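Local structure of beta-lactamase OXA-2 (Salmonella typhimurium, 1K38) at the interface of chains A and B. The protein hydrolyses beta-lactam antibiotics, oxacillin among them, as a class D serine beta-lactamase, and so confers antibiotic resistance. Residues are numbered along the deposited sequence; one frame, centred on the assembly and turned at random. Chains: chain A/B, Beta-lactamase OXA-2.

The three contacts are patches of one two-fold symmetric interface between identical chains. Each has a twin with the chains exchanged, though side chains may differ. Contacts 1 and 2 have C-alpha centres about 11 Å apart and share B:Ile177. Both use helix 92-97 (92-98 in chain B), helix 166-175, strand 177-181 and strand 184-192. The C-alpha centre of contact 3 is about 16 Å from that of contact 1 and 14 Å from that of contact 2. Helix 166-175 also serves contact 3, through A:Arg170 and A:Lys173. Isoleucines and salt bridges near the axis join an outer ionic and aromatic patch. The structure alone does not show whether this dimer is biological.

Contact 1: the interface of chains A and B. Residues chain A 93, 97, 174, 177; chain B 177, 185, 187, 204.
A:Asp174 and B:Arg187 meet from opposite directions across the interface. Their carboxylate and guanidinium planes are nearly coplanar, 28° apart. B:Arg187 grips end-on: NH1 gives a hydrogen bond to A:Asp174 OD2 at 2.8 Å, and NH2 gives one to OD1 at 3.0 Å. Both carboxylate oxygens use their syn lone pairs. A:Arg93 NH2 reaches the same A:Asp174 OD2 on its anti side, tilted from the carboxylate plane, at 2.8 Å. OD2 is therefore held by an arginine from each chain. A bend at chi3 (-62°) turns the A:Arg93 guanidinium toward A:Asp174, where NH1 also bonds the backbone O at 3.0 Å. B:Glu204 holds B:Arg187 along its NE edge. B:Glu204 OE2 accepts from B:Arg187 NE at 2.8 Å, and OE1 from NH1, a side-on grip approached from above the carboxylate plane. B:Glu204 OE1 also sits over one face of the A:Arg93 guanidinium in a longer salt bridge. Arginines and acids of both chains thus form one linked network. B:Ile185 CG2 covers a face of the B:Arg187 guanidinium, and B:Ile185 CD1 touches A:Arg93 NH1 at 3.5 Å. A:Ile177 and B:Ile177 reach tip to tip, with their CD1 atoms tightly packed at 3.4 Å. In chain A the patch uses helices 92-97 and 166-175 and the start of strand 177-181. Chain B supplies strands 177-181, 184-192 and 196-205. The centre of the patch is about 17 Å from the catalytic A:Ser51.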
# COMPACT_ATOMS: atom_id res chain seq x y z
N ARG A 93 -5.20 -10.23 4.26
CA ARG A 93 -4.38 -9.27 4.99
C ARG A 93 -4.13 -9.69 6.43
O ARG A 93 -3.02 -9.56 6.93
CB ARG A 93 -4.99 -7.87 4.95
CG ARG A 93 -3.98 -6.77 5.27
CD ARG A 93 -4.58 -5.38 5.08
NE ARG A 93 -4.99 -5.12 3.71
CZ ARG A 93 -4.19 -4.66 2.75
NH1 ARG A 93 -2.91 -4.40 3.02
NH2 ARG A 93 -4.66 -4.45 1.53
N ARG A 97 -0.46 -10.54 7.90
CA ARG A 97 -0.03 -9.75 9.06
C ARG A 97 0.24 -10.60 10.29
O ARG A 97 1.16 -10.32 11.06
CB ARG A 97 -1.08 -8.69 9.40
CG ARG A 97 -1.12 -7.49 8.46
CD ARG A 97 -2.26 -6.55 8.82
NE ARG A 97 -2.17 -5.27 8.10
CZ ARG A 97 -3.14 -4.36 8.09
NH1 ARG A 97 -4.27 -4.57 8.75
NH2 ARG A 97 -2.97 -3.22 7.43
N ASP A 174 0.71 -4.95 -1.61
CA ASP A 174 -0.13 -4.14 -0.75
C ASP A 174 -0.31 -4.86 0.60
O ASP A 174 -0.26 -4.24 1.65
CB ASP A 174 -1.49 -3.88 -1.40
CG ASP A 174 -2.16 -2.67 -0.81
OD1 ASP A 174 -2.07 -1.56 -1.41
OD2 ASP A 174 -2.75 -2.82 0.27
N ILE A 177 2.35 -4.25 3.29
CA ILE A 177 2.54 -2.96 3.95
C ILE A 177 2.52 -3.07 5.47
O ILE A 177 1.56 -3.58 6.05
CB ILE A 177 1.49 -1.93 3.50
CG1 ILE A 177 1.64 -1.66 2.00
CG2 ILE A 177 1.65 -0.64 4.29
CD1 ILE A 177 0.45 -0.94 1.39
N ILE B 177 -1.45 5.96 -1.01
CA ILE B 177 -0.98 5.79 0.37
C ILE B 177 -0.28 7.03 0.90
O ILE B 177 0.67 7.52 0.32
CB ILE B 177 -0.03 4.59 0.48
CG1 ILE B 177 -0.78 3.30 0.13
CG2 ILE B 177 0.51 4.50 1.91
CD1 ILE B 177 0.13 2.11 -0.11
N ILE B 185 -4.13 1.54 7.14
CA ILE B 185 -3.55 2.19 5.98
C ILE B 185 -4.43 3.37 5.56
O ILE B 185 -5.62 3.20 5.32
CB ILE B 185 -3.45 1.22 4.78
CG1 ILE B 185 -2.60 0.01 5.16
CG2 ILE B 185 -2.84 1.94 3.58
CD1 ILE B 185 -2.59 -1.08 4.09
N ARG B 187 -5.27 6.05 2.76
CA ARG B 187 -5.13 6.33 1.33
C ARG B 187 -5.94 7.59 1.08
O ARG B 187 -7.12 7.64 1.39
CB ARG B 187 -5.71 5.17 0.51
CG ARG B 187 -5.11 3.80 0.84
CD ARG B 187 -5.67 2.71 -0.08
NE ARG B 187 -5.49 1.37 0.48
CZ ARG B 187 -4.45 0.57 0.23
NH1 ARG B 187 -4.40 -0.63 0.80
NH2 ARG B 187 -3.48 0.95 -0.59
N GLU B 204 -8.15 2.11 6.15
CA GLU B 204 -8.53 0.71 6.28
C GLU B 204 -8.07 0.13 7.60
O GLU B 204 -6.93 0.36 8.03
CB GLU B 204 -7.90 -0.14 5.16
CG GLU B 204 -7.76 0.56 3.84
CD GLU B 204 -7.19 -0.34 2.77
OE1 GLU B 204 -6.37 -1.23 3.09
OE2 GLU B 204 -7.54 -0.14 1.60

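Contact 2: the interface of chains A and B. Residues chain A 180, 182-185; chain B 93, 97, 174, 177.
This is a mainly packing interface between two copies of the enzyme, and it holds the turn before strand 184-192 of chain A against helix 92-98 of chain B in the deposited dimer. B:Arg97 lies flat over the turn. Its chain is extended from CG to NE, which carries the guanidinium out over the backbone. A:Arg182 O and A:Asn183 CA cover one face of the guanidinium. B:Arg93 CD covers the opposite face, over its centre. The flat group is thus sandwiched between the chain A turn and B:Arg93 of its own chain. A:Arg182 O comes to 3.2 Å from B:Arg97 NE, but the N-H points away and makes no hydrogen bond to it. The carbonyl may still favour the positive charge. A:Ile185 CG1 meets the edge of the same guanidinium in plane, 4.0 Å from B:Arg97 NH2. A:Ile185 CD1 reaches on to B:Arg93 NH1 at 3.5 Å. It also packs on B:Ile177 CD1, with the two side chains at about a right angle. The other branch of B:Ile177, CG2, rests on A:Ala180 CB at 3.9 Å. B:Asp174 steadies B:Arg93 from within chain B. NH1 and NH2 grip its carboxylate end-on from above the carboxylate plane. B:Arg93 NH2 bonds B:Asp174 OD1 at 2.8 Å, and NH1 also gives a hydrogen bond to the backbone O of B:Asp174 at 3.0 Å. On the covered face of B:Arg97, NH1 is 3.4 Å from A:Asn183 CA.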
# COMPACT_ATOMS: atom_id res chain seq x y z
N ALA A 180 4.11 3.31 6.82
CA ALA A 180 4.32 4.27 5.75
C ALA A 180 4.21 5.71 6.24
O ALA A 180 3.54 5.99 7.23
CB ALA A 180 3.32 4.04 4.62
N ARG A 182 4.52 10.01 4.47
CA ARG A 182 4.15 10.73 3.25
C ARG A 182 5.01 10.38 2.04
O ARG A 182 4.50 10.35 0.91
CB ARG A 182 4.21 12.24 3.49
CG ARG A 182 3.17 12.76 4.47
CD ARG A 182 3.24 14.27 4.60
NE ARG A 182 2.30 14.78 5.58
CZ ARG A 182 0.97 14.77 5.44
NH1 ARG A 182 0.43 14.28 4.33
NH2 ARG A 182 0.20 15.25 6.40
N ASN A 183 6.29 10.12 2.26
CA ASN A 183 7.18 9.80 1.14
C ASN A 183 7.91 8.47 1.24
O ASN A 183 8.91 8.26 0.56
CB ASN A 183 8.20 10.93 0.94
CG ASN A 183 9.10 11.12 2.14
OD1 ASN A 183 10.13 11.81 2.06
ND2 ASN A 183 8.73 10.54 3.27
N TRP A 184 7.43 7.56 2.08
CA TRP A 184 8.07 6.26 2.20
C TRP A 184 7.08 5.16 2.58
O TRP A 184 6.11 5.40 3.31
CB TRP A 184 9.22 6.30 3.22
CG TRP A 184 8.81 6.65 4.62
CD1 TRP A 184 8.62 7.90 5.13
CD2 TRP A 184 8.53 5.73 5.68
NE1 TRP A 184 8.24 7.81 6.45
CE2 TRP A 184 8.17 6.49 6.81
CE3 TRP A 184 8.54 4.33 5.78
CZ2 TRP A 184 7.83 5.91 8.03
CZ3 TRP A 184 8.20 3.75 6.99
CH2 TRP A 184 7.85 4.54 8.10
N ILE A 185 7.33 3.95 2.07
CA ILE A 185 6.47 2.81 2.35
C ILE A 185 7.31 1.59 2.69
O ILE A 185 8.18 1.19 1.92
CB ILE A 185 5.56 2.46 1.14
CG1 ILE A 185 4.70 3.67 0.77
CG2 ILE A 185 4.66 1.27 1.48
CD1 ILE A 185 3.88 3.48 -0.49
N ARG B 93 3.90 8.15 -8.75
CA ARG B 93 3.80 8.42 -7.32
C ARG B 93 4.17 9.85 -6.96
O ARG B 93 3.51 10.46 -6.12
CB ARG B 93 4.66 7.44 -6.52
CG ARG B 93 4.21 7.34 -5.06
CD ARG B 93 4.98 6.27 -4.30
NE ARG B 93 4.78 4.94 -4.85
CZ ARG B 93 3.77 4.12 -4.54
NH1 ARG B 93 2.85 4.49 -3.66
NH2 ARG B 93 3.69 2.93 -5.11
N ARG B 97 1.54 12.41 -5.23
CA ARG B 97 1.92 12.98 -3.94
C ARG B 97 2.05 14.49 -3.96
O ARG B 97 1.72 15.17 -2.99
CB ARG B 97 3.24 12.37 -3.46
CG ARG B 97 3.14 10.91 -3.04
CD ARG B 97 4.51 10.33 -2.73
NE ARG B 97 4.43 9.07 -2.00
CZ ARG B 97 5.49 8.33 -1.68
NH1 ARG B 97 6.71 8.72 -2.04
NH2 ARG B 97 5.34 7.20 -0.98
N ASP B 174 -2.49 2.11 -4.37
CA ASP B 174 -1.11 2.07 -3.86
C ASP B 174 -0.56 3.51 -3.88
O ASP B 174 -0.01 3.99 -2.89
CB ASP B 174 -0.29 1.15 -4.79
CG ASP B 174 1.21 1.14 -4.48
OD1 ASP B 174 1.98 0.70 -5.37
OD2 ASP B 174 1.65 1.53 -3.38
N ILE B 177 -1.45 5.96 -1.01
CA ILE B 177 -0.98 5.79 0.37
C ILE B 177 -0.28 7.03 0.90
O ILE B 177 0.67 7.52 0.32
CB ILE B 177 -0.03 4.59 0.48
CG1 ILE B 177 -0.78 3.30 0.13
CG2 ILE B 177 0.51 4.50 1.91
CD1 ILE B 177 0.13 2.11 -0.11

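Contact 3: the interface of chains A and B. Residues chain A 158-160, 170, 173; chain B 69-71.
This is a mixed ionic and aromatic interface between two copies of the enzyme, and it ties a loop of chain B to chain A at the outer part of the dimer contact. B:Glu70 is bent at chi2 (-91°), which directs its carboxylate toward A:Arg170. A:Arg170 grips end-on, NH2 to B:Glu70 OE1 at 2.8 Å and NH1 to OE2 at 2.9 Å. The two planes are turned 50° apart. A:Asn160 ND2 reaches B:Glu70 OE2 from the opposite face to A:Arg170 NH1, at 3.1 Å. Water 1 also bonds OE2, and links it to A:Tyr158 O and A:Lys173 NZ. The lysine positions the amide by a bond from A:Lys173 NZ to A:Asn160 OD1 at 2.7 Å. Water 2 joins A:Asn160 ND2 to B:Asp69 OD2. The CE1-CZ edge of B:Phe71 points at a face of the A:Tyr158 ring, with planes 75° apart. A:Arg159 NH1 lies over the B:Phe71 ring in a cation-pi contact, 3.8 Å from the ring centroid. A:Tyr158 O meets the B:Phe71 ring edge in plane. The chain A residues come from the end of helix 147-158, the loop after it and helix 166-175. The chain B residues lie in the loop after helix 56-64.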
# COMPACT_ATOMS: atom_id res chain seq x y z
N TYR A 158 8.95 -6.47 -6.83
CA TYR A 158 8.91 -5.02 -6.87
C TYR A 158 8.74 -4.51 -8.30
O TYR A 158 7.94 -3.60 -8.55
CB TYR A 158 10.22 -4.47 -6.28
CG TYR A 158 10.40 -2.98 -6.40
CD1 TYR A 158 9.60 -2.09 -5.68
CD2 TYR A 158 11.39 -2.44 -7.23
CE1 TYR A 158 9.78 -0.72 -5.77
CE2 TYR A 158 11.58 -1.07 -7.33
CZ TYR A 158 10.77 -0.21 -6.59
OH TYR A 158 10.98 1.15 -6.67
N ARG A 159 9.46 -5.12 -9.23
CA ARG A 159 9.43 -4.73 -10.63
C ARG A 159 8.28 -5.35 -11.43
O ARG A 159 8.17 -5.10 -12.63
CB ARG A 159 10.76 -5.10 -11.30
CG ARG A 159 11.98 -4.42 -10.71
CD ARG A 159 12.04 -2.96 -11.13
NE ARG A 159 13.15 -2.26 -10.50
CZ ARG A 159 13.47 -0.99 -10.73
NH1 ARG A 159 12.75 -0.28 -11.60
NH2 ARG A 159 14.48 -0.42 -10.09
N ASN A 160 7.44 -6.14 -10.77
CA ASN A 160 6.31 -6.79 -11.42
C ASN A 160 6.82 -7.78 -12.47
O ASN A 160 6.13 -8.07 -13.45
CB ASN A 160 5.40 -5.76 -12.10
CG ASN A 160 4.87 -4.72 -11.12
OD1 ASN A 160 4.24 -5.07 -10.12
ND2 ASN A 160 5.13 -3.45 -11.41
N ARG A 170 0.60 -6.89 -7.42
CA ARG A 170 0.27 -5.64 -6.73
C ARG A 170 -0.48 -5.92 -5.43
O ARG A 170 -0.22 -5.27 -4.41
CB ARG A 170 -0.56 -4.72 -7.62
CG ARG A 170 0.20 -4.22 -8.83
CD ARG A 170 -0.47 -3.01 -9.47
NE ARG A 170 0.24 -2.60 -10.68
CZ ARG A 170 1.46 -2.07 -10.70
NH1 ARG A 170 2.12 -1.84 -9.57
NH2 ARG A 170 2.04 -1.80 -11.87
N LYS A 173 2.01 -7.02 -2.81
CA LYS A 173 2.83 -5.91 -2.32
C LYS A 173 2.02 -5.02 -1.38
O LYS A 173 2.56 -4.41 -0.46
CB LYS A 173 3.42 -5.11 -3.48
CG LYS A 173 4.59 -5.83 -4.14
CD LYS A 173 5.24 -5.02 -5.26
CE LYS A 173 4.37 -4.99 -6.51
NZ LYS A 173 5.06 -4.30 -7.64
N ASP B 69 3.38 2.21 -16.36
CA ASP B 69 3.41 1.74 -14.98
C ASP B 69 4.02 2.78 -14.06
O ASP B 69 4.24 3.93 -14.45
CB ASP B 69 4.18 0.42 -14.88
CG ASP B 69 5.60 0.52 -15.41
OD1 ASP B 69 6.18 1.63 -15.41
OD2 ASP B 69 6.15 -0.52 -15.83
N GLU B 70 4.31 2.36 -12.83
CA GLU B 70 4.87 3.23 -11.81
C GLU B 70 6.35 3.54 -12.00
O GLU B 70 6.94 4.29 -11.22
CB GLU B 70 4.68 2.61 -10.42
CG GLU B 70 5.52 1.35 -10.16
CD GLU B 70 4.82 0.06 -10.54
OE1 GLU B 70 4.22 -0.01 -11.63
OE2 GLU B 70 4.87 -0.90 -9.74
N PHE B 71 6.95 2.95 -13.03
CA PHE B 71 8.37 3.17 -13.28
C PHE B 71 8.63 4.14 -14.42
O PHE B 71 9.75 4.63 -14.57
CB PHE B 71 9.05 1.83 -13.56
CG PHE B 71 9.05 0.90 -12.38
CD1 PHE B 71 9.78 1.22 -11.24
CD2 PHE B 71 8.28 -0.26 -12.38
CE1 PHE B 71 9.75 0.40 -10.12
CE2 PHE B 71 8.24 -1.09 -11.26
CZ PHE B 71 8.98 -0.76 -10.13
O HOH W 1 6.30 -1.62 -7.56
O HOH W 2 5.62 -2.84 -14.31